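Local coordinates for protein LbpB B-lobe (Moraxella bovis, PDB 3UAQ) that probably binds host lactoferrin at the bacterial surface as the N-lobe of the lipoprotein lactoferrin-binding protein B, built from a handle domain and a beta barrel, at residues Phe120-Arg131 and Thr149-Asp160. Residues are numbered along the deposited sequence; the frame is centred on the assembly and turned at random.
Sequences FVKAGWIFTGLR and TKGDGYLYYYGD
Tyr157, whose CB touches Ala123 CB at 4.1 Å across the contact, has a hydroxyl gripped by two groups, with hydrogen bonds to Glu310 and Arg281. Next to it Tyr158 N donates to Lys122 O over 2.9 Å, and the N-H of Lys122 returns a bond to Tyr158 O, making a hydrogen-bonded antiparallel pair of strands 121-128 and 152-159. The strand axes lie at 179°, and double bonding recurs at Gly124 with Tyr156 and, more bent, at Ile126 with Tyr154; at Thr128 with Asp152 the second bond is weak. The Tyr156 ring, its CG set between backbone N and carbonyl carbon (chi1 61°), folds back across the partner strand: Gly124 CA lies 4.1 Å from the ring centroid, 20° off the normal, a CH-pi contact. At the ring's edge, Lys122 CB meets CE1 of Tyr156 at 4.0 Å, while Ile126 CG2 approaches its CE2 obliquely at 4.1 Å. Helix 95-105 covers this face, with Leu95 on Tyr156 and Thr99 on Ile126. On the opposite face, Trp125 CB sits 4.1 Å from Leu155 CG, and Ala123 and Tyr157 pack on barrel strand 332-340. The chemistry implies a handle-domain sheet whose cross-strand hydrogen bonds are all between backbone atoms, with a side-chain-free Gly124 admitting the aromatic ring and apolar groups joining the sheet to helix and barrel.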
loop_
_atom_site.group_PDB
_atom_site.type_symbol
_atom_site.label_atom_id
_atom_site.label_comp_id
_atom_site.label_asym_id
_atom_site.label_seq_id
_atom_site.Cartn_x
_atom_site.Cartn_y
_atom_site.Cartn_z
ATOM N N PHE A 120 -8.681 2.064 11.163
ATOM C CA PHE A 120 -9.244 0.878 11.794
ATOM C C PHE A 120 -9.840 -0.005 10.716
ATOM O O PHE A 120 -10.053 -1.201 10.915
ATOM C CB PHE A 120 -10.357 1.270 12.771
ATOM C CG PHE A 120 -9.908 2.174 13.889
ATOM C CD1 PHE A 120 -9.469 1.642 15.092
ATOM C CD2 PHE A 120 -9.936 3.553 13.742
ATOM C CE1 PHE A 120 -9.060 2.465 16.122
ATOM C CE2 PHE A 120 -9.527 4.384 14.768
ATOM C CZ PHE A 120 -9.088 3.840 15.961
ATOM N N VAL A 121 -10.088 0.598 9.559
ATOM C CA VAL A 121 -10.970 0.010 8.559
ATOM C C VAL A 121 -10.262 -0.356 7.253
ATOM O O VAL A 121 -9.317 0.313 6.821
ATOM C CB VAL A 121 -12.148 0.959 8.269
ATOM C CG1 VAL A 121 -12.448 1.032 6.782
ATOM C CG2 VAL A 121 -13.374 0.542 9.055
ATOM N N LYS A 122 -10.738 -1.431 6.634
ATOM C CA LYS A 122 -10.288 -1.826 5.310
ATOM C C LYS A 122 -11.493 -2.102 4.420
ATOM O O LYS A 122 -12.511 -2.609 4.878
ATOM C CB LYS A 122 -9.417 -3.075 5.402
ATOM C CG LYS A 122 -8.541 -3.125 6.641
ATOM C CD LYS A 122 -7.273 -3.921 6.394
ATOM C CE LYS A 122 -6.258 -3.656 7.485
ATOM N NZ LYS A 122 -4.877 -3.598 6.941
ATOM N N ALA A 123 -11.377 -1.754 3.147
ATOM C CA ALA A 123 -12.379 -2.131 2.160
ATOM C C ALA A 123 -11.761 -1.971 0.792
ATOM O O ALA A 123 -11.147 -0.941 0.498
ATOM C CB ALA A 123 -13.614 -1.256 2.278
ATOM N N GLY A 124 -11.907 -2.991 -0.045
ATOM C CA GLY A 124 -11.364 -2.909 -1.387
ATOM C C GLY A 124 -11.265 -4.250 -2.071
ATOM O O GLY A 124 -12.151 -5.097 -1.935
ATOM N N TRP A 125 -10.179 -4.442 -2.810
ATOM C CA TRP A 125 -9.985 -5.667 -3.560
ATOM C C TRP A 125 -8.544 -6.141 -3.497
ATOM O O TRP A 125 -7.678 -5.469 -2.938
ATOM C CB TRP A 125 -10.397 -5.457 -5.016
ATOM C CG TRP A 125 -9.934 -4.148 -5.589
ATOM C CD1 TRP A 125 -10.677 -3.012 -5.744
ATOM C CD2 TRP A 125 -8.627 -3.840 -6.084
ATOM N NE1 TRP A 125 -9.917 -2.017 -6.310
ATOM C CE2 TRP A 125 -8.651 -2.499 -6.528
ATOM C CE3 TRP A 125 -7.439 -4.568 -6.202
ATOM C CZ2 TRP A 125 -7.534 -1.872 -7.078
ATOM C CZ3 TRP A 125 -6.331 -3.945 -6.748
ATOM C CH2 TRP A 125 -6.387 -2.609 -7.178
ATOM N N ILE A 126 -8.305 -7.309 -4.083
ATOM C CA ILE A 126 -6.961 -7.847 -4.216
ATOM C C ILE A 126 -7.021 -8.981 -5.217
ATOM O O ILE A 126 -7.860 -9.869 -5.086
ATOM C CB ILE A 126 -6.445 -8.367 -2.866
ATOM C CG1 ILE A 126 -5.157 -9.175 -3.044
ATOM C CG2 ILE A 126 -7.518 -9.200 -2.182
ATOM C CD1 ILE A 126 -4.461 -9.470 -1.731
ATOM N N PHE A 127 -6.148 -8.950 -6.222
ATOM C CA PHE A 127 -6.221 -9.921 -7.319
ATOM C C PHE A 127 -4.886 -10.199 -8.020
ATOM O O PHE A 127 -3.943 -9.401 -7.946
ATOM C CB PHE A 127 -7.225 -9.450 -8.371
ATOM C CG PHE A 127 -6.726 -8.312 -9.212
ATOM C CD1 PHE A 127 -6.140 -8.547 -10.447
ATOM C CD2 PHE A 127 -6.828 -7.002 -8.764
ATOM C CE1 PHE A 127 -5.670 -7.490 -11.226
ATOM C CE2 PHE A 127 -6.361 -5.941 -9.538
ATOM C CZ PHE A 127 -5.781 -6.185 -10.770
ATOM N N THR A 128 -4.820 -11.346 -8.694
ATOM C CA THR A 128 -3.760 -11.630 -9.656
ATOM C C THR A 128 -4.450 -11.956 -10.963
ATOM O O THR A 128 -5.601 -12.417 -10.966
ATOM C CB THR A 128 -2.919 -12.855 -9.272
ATOM O OG1 THR A 128 -3.068 -13.135 -7.875
ATOM C CG2 THR A 128 -1.453 -12.599 -9.593
ATOM N N GLY A 129 -3.748 -11.753 -12.072
ATOM C CA GLY A 129 -4.401 -11.657 -13.361
ATOM C C GLY A 129 -4.579 -10.161 -13.532
ATOM O O GLY A 129 -3.628 -9.390 -13.326
ATOM N N LEU A 130 -5.759 -9.722 -13.951
ATOM C CA LEU A 130 -6.788 -10.560 -14.533
ATOM C C LEU A 130 -6.912 -10.014 -15.945
ATOM O O LEU A 130 -7.770 -9.162 -16.223
ATOM C CB LEU A 130 -8.114 -10.384 -13.791
ATOM C CG LEU A 130 -8.288 -11.185 -12.500
ATOM C CD1 LEU A 130 -9.134 -10.439 -11.468
ATOM C CD2 LEU A 130 -8.898 -12.535 -12.833
ATOM N N ARG A 131 -6.010 -10.460 -16.818
ATOM C CA ARG A 131 -5.939 -9.957 -18.187
ATOM C C ARG A 131 -6.694 -10.886 -19.123
ATOM O O ARG A 131 -6.181 -11.944 -19.495
ATOM C CB ARG A 131 -4.485 -9.829 -18.637
ATOM C CG ARG A 131 -3.770 -8.589 -18.114
ATOM C CD ARG A 131 -2.300 -8.595 -18.507
ATOM N NE ARG A 131 -1.604 -9.746 -17.938
ATOM C CZ ARG A 131 -1.250 -9.842 -16.660
ATOM N NH1 ARG A 131 -1.527 -8.854 -15.818
ATOM N NH2 ARG A 131 -0.621 -10.923 -16.219
ATOM N N THR A 149 -10.932 -16.891 -17.801
ATOM C CA THR A 149 -9.914 -15.853 -17.742
ATOM C C THR A 149 -8.899 -16.186 -16.648
ATOM O O THR A 149 -9.270 -16.415 -15.499
ATOM C CB THR A 149 -10.552 -14.475 -17.488
ATOM O OG1 THR A 149 -11.021 -13.936 -18.733
ATOM C CG2 THR A 149 -9.542 -13.520 -16.866
ATOM N N LYS A 150 -7.619 -16.228 -17.004
ATOM C CA LYS A 150 -6.586 -16.614 -16.046
ATOM C C LYS A 150 -6.399 -15.604 -14.915
ATOM O O LYS A 150 -6.277 -14.395 -15.153
ATOM C CB LYS A 150 -5.247 -16.853 -16.742
ATOM C CG LYS A 150 -4.091 -17.051 -15.767
ATOM C CD LYS A 150 -2.772 -17.227 -16.498
ATOM C CE LYS A 150 -1.629 -17.501 -15.532
ATOM N NZ LYS A 150 -0.316 -17.541 -16.237
ATOM N N GLY A 151 -6.353 -16.120 -13.688
ATOM C CA GLY A 151 -6.183 -15.297 -12.505
ATOM C C GLY A 151 -7.401 -15.351 -11.594
ATOM O O GLY A 151 -8.436 -15.913 -11.957
ATOM N N ASP A 152 -7.285 -14.760 -10.408
ATOM C CA ASP A 152 -8.384 -14.765 -9.448
ATOM C C ASP A 152 -8.275 -13.580 -8.496
ATOM O O ASP A 152 -7.187 -13.027 -8.284
ATOM C CB ASP A 152 -8.417 -16.090 -8.673
ATOM C CG ASP A 152 -9.365 -17.116 -9.296
ATOM O OD1 ASP A 152 -10.538 -16.762 -9.553
ATOM O OD2 ASP A 152 -8.940 -18.274 -9.523
ATOM N N GLY A 153 -9.409 -13.185 -7.927
ATOM C CA GLY A 153 -9.419 -12.053 -7.024
ATOM C C GLY A 153 -10.490 -12.101 -5.951
ATOM O O GLY A 153 -11.306 -13.020 -5.891
ATOM N N TYR A 154 -10.485 -11.083 -5.101
ATOM C CA TYR A 154 -11.376 -11.030 -3.957
ATOM C C TYR A 154 -11.732 -9.589 -3.648
ATOM O O TYR A 154 -10.885 -8.693 -3.785
ATOM C CB TYR A 154 -10.684 -11.620 -2.730
ATOM C CG TYR A 154 -10.509 -13.120 -2.762
ATOM C CD1 TYR A 154 -9.355 -13.698 -3.271
ATOM C CD2 TYR A 154 -11.497 -13.957 -2.272
ATOM C CE1 TYR A 154 -9.196 -15.072 -3.295
ATOM C CE2 TYR A 154 -11.346 -15.329 -2.287
ATOM C CZ TYR A 154 -10.195 -15.885 -2.798
ATOM O OH TYR A 154 -10.057 -17.259 -2.809
ATOM N N LEU A 155 -12.982 -9.372 -3.235
ATOM C CA LEU A 155 -13.391 -8.085 -2.677
ATOM C C LEU A 155 -13.665 -8.243 -1.187
ATOM O O LEU A 155 -14.249 -9.236 -0.755
ATOM C CB LEU A 155 -14.628 -7.532 -3.388
ATOM C CG LEU A 155 -14.374 -6.350 -4.325
ATOM C CD1 LEU A 155 -14.252 -6.826 -5.754
ATOM C CD2 LEU A 155 -15.483 -5.331 -4.207
ATOM N N TYR A 156 -13.241 -7.267 -0.396
ATOM C CA TYR A 156 -13.311 -7.408 1.052
ATOM C C TYR A 156 -13.728 -6.127 1.770
ATOM O O TYR A 156 -13.645 -5.018 1.220
ATOM C CB TYR A 156 -11.951 -7.862 1.587
ATOM C CG TYR A 156 -10.864 -6.856 1.292
ATOM C CD1 TYR A 156 -10.635 -5.788 2.144
ATOM C CD2 TYR A 156 -10.077 -6.958 0.148
ATOM C CE1 TYR A 156 -9.647 -4.855 1.877
ATOM C CE2 TYR A 156 -9.084 -6.026 -0.128
ATOM C CZ TYR A 156 -8.874 -4.975 0.743
ATOM O OH TYR A 156 -7.891 -4.039 0.483
ATOM N N TYR A 157 -14.181 -6.301 3.006
ATOM C CA TYR A 157 -14.267 -5.195 3.952
ATOM C C TYR A 157 -14.071 -5.758 5.357
ATOM O O TYR A 157 -14.616 -6.808 5.697
ATOM C CB TYR A 157 -15.598 -4.439 3.828
ATOM C CG TYR A 157 -16.587 -4.707 4.950
ATOM C CD1 TYR A 157 -16.439 -4.109 6.202
ATOM C CD2 TYR A 157 -17.679 -5.540 4.753
ATOM C CE1 TYR A 157 -17.348 -4.351 7.230
ATOM C CE2 TYR A 157 -18.594 -5.788 5.772
ATOM C CZ TYR A 157 -18.425 -5.192 7.008
ATOM O OH TYR A 157 -19.331 -5.439 8.023
ATOM N N TYR A 158 -13.284 -5.061 6.166
ATOM C CA TYR A 158 -12.980 -5.512 7.512
ATOM C C TYR A 158 -12.811 -4.327 8.447
ATOM O O TYR A 158 -12.570 -3.201 8.005
ATOM C CB TYR A 158 -11.710 -6.366 7.507
ATOM C CG TYR A 158 -11.188 -6.729 8.879
ATOM C CD1 TYR A 158 -11.905 -7.568 9.717
ATOM C CD2 TYR A 158 -9.974 -6.234 9.336
ATOM C CE1 TYR A 158 -11.433 -7.905 10.975
ATOM C CE2 TYR A 158 -9.492 -6.566 10.592
ATOM C CZ TYR A 158 -10.229 -7.404 11.408
ATOM O OH TYR A 158 -9.766 -7.747 12.659
ATOM N N GLY A 159 -12.946 -4.586 9.742
ATOM C CA GLY A 159 -12.773 -3.553 10.744
ATOM C C GLY A 159 -12.170 -4.102 12.022
ATOM O O GLY A 159 -12.536 -5.186 12.474
ATOM N N ASP A 160 -11.233 -3.355 12.595
ATOM C CA ASP A 160 -10.666 -3.695 13.897
ATOM C C ASP A 160 -11.172 -2.719 14.947
ATOM O O ASP A 160 -11.335 -1.530 14.666
ATOM C CB ASP A 160 -9.137 -3.675 13.846
ATOM C CG ASP A 160 -8.548 -5.059 13.662
ATOM O OD1 ASP A 160 -9.049 -6.007 14.310
ATOM O OD2 ASP A 160 -7.590 -5.198 12.868
#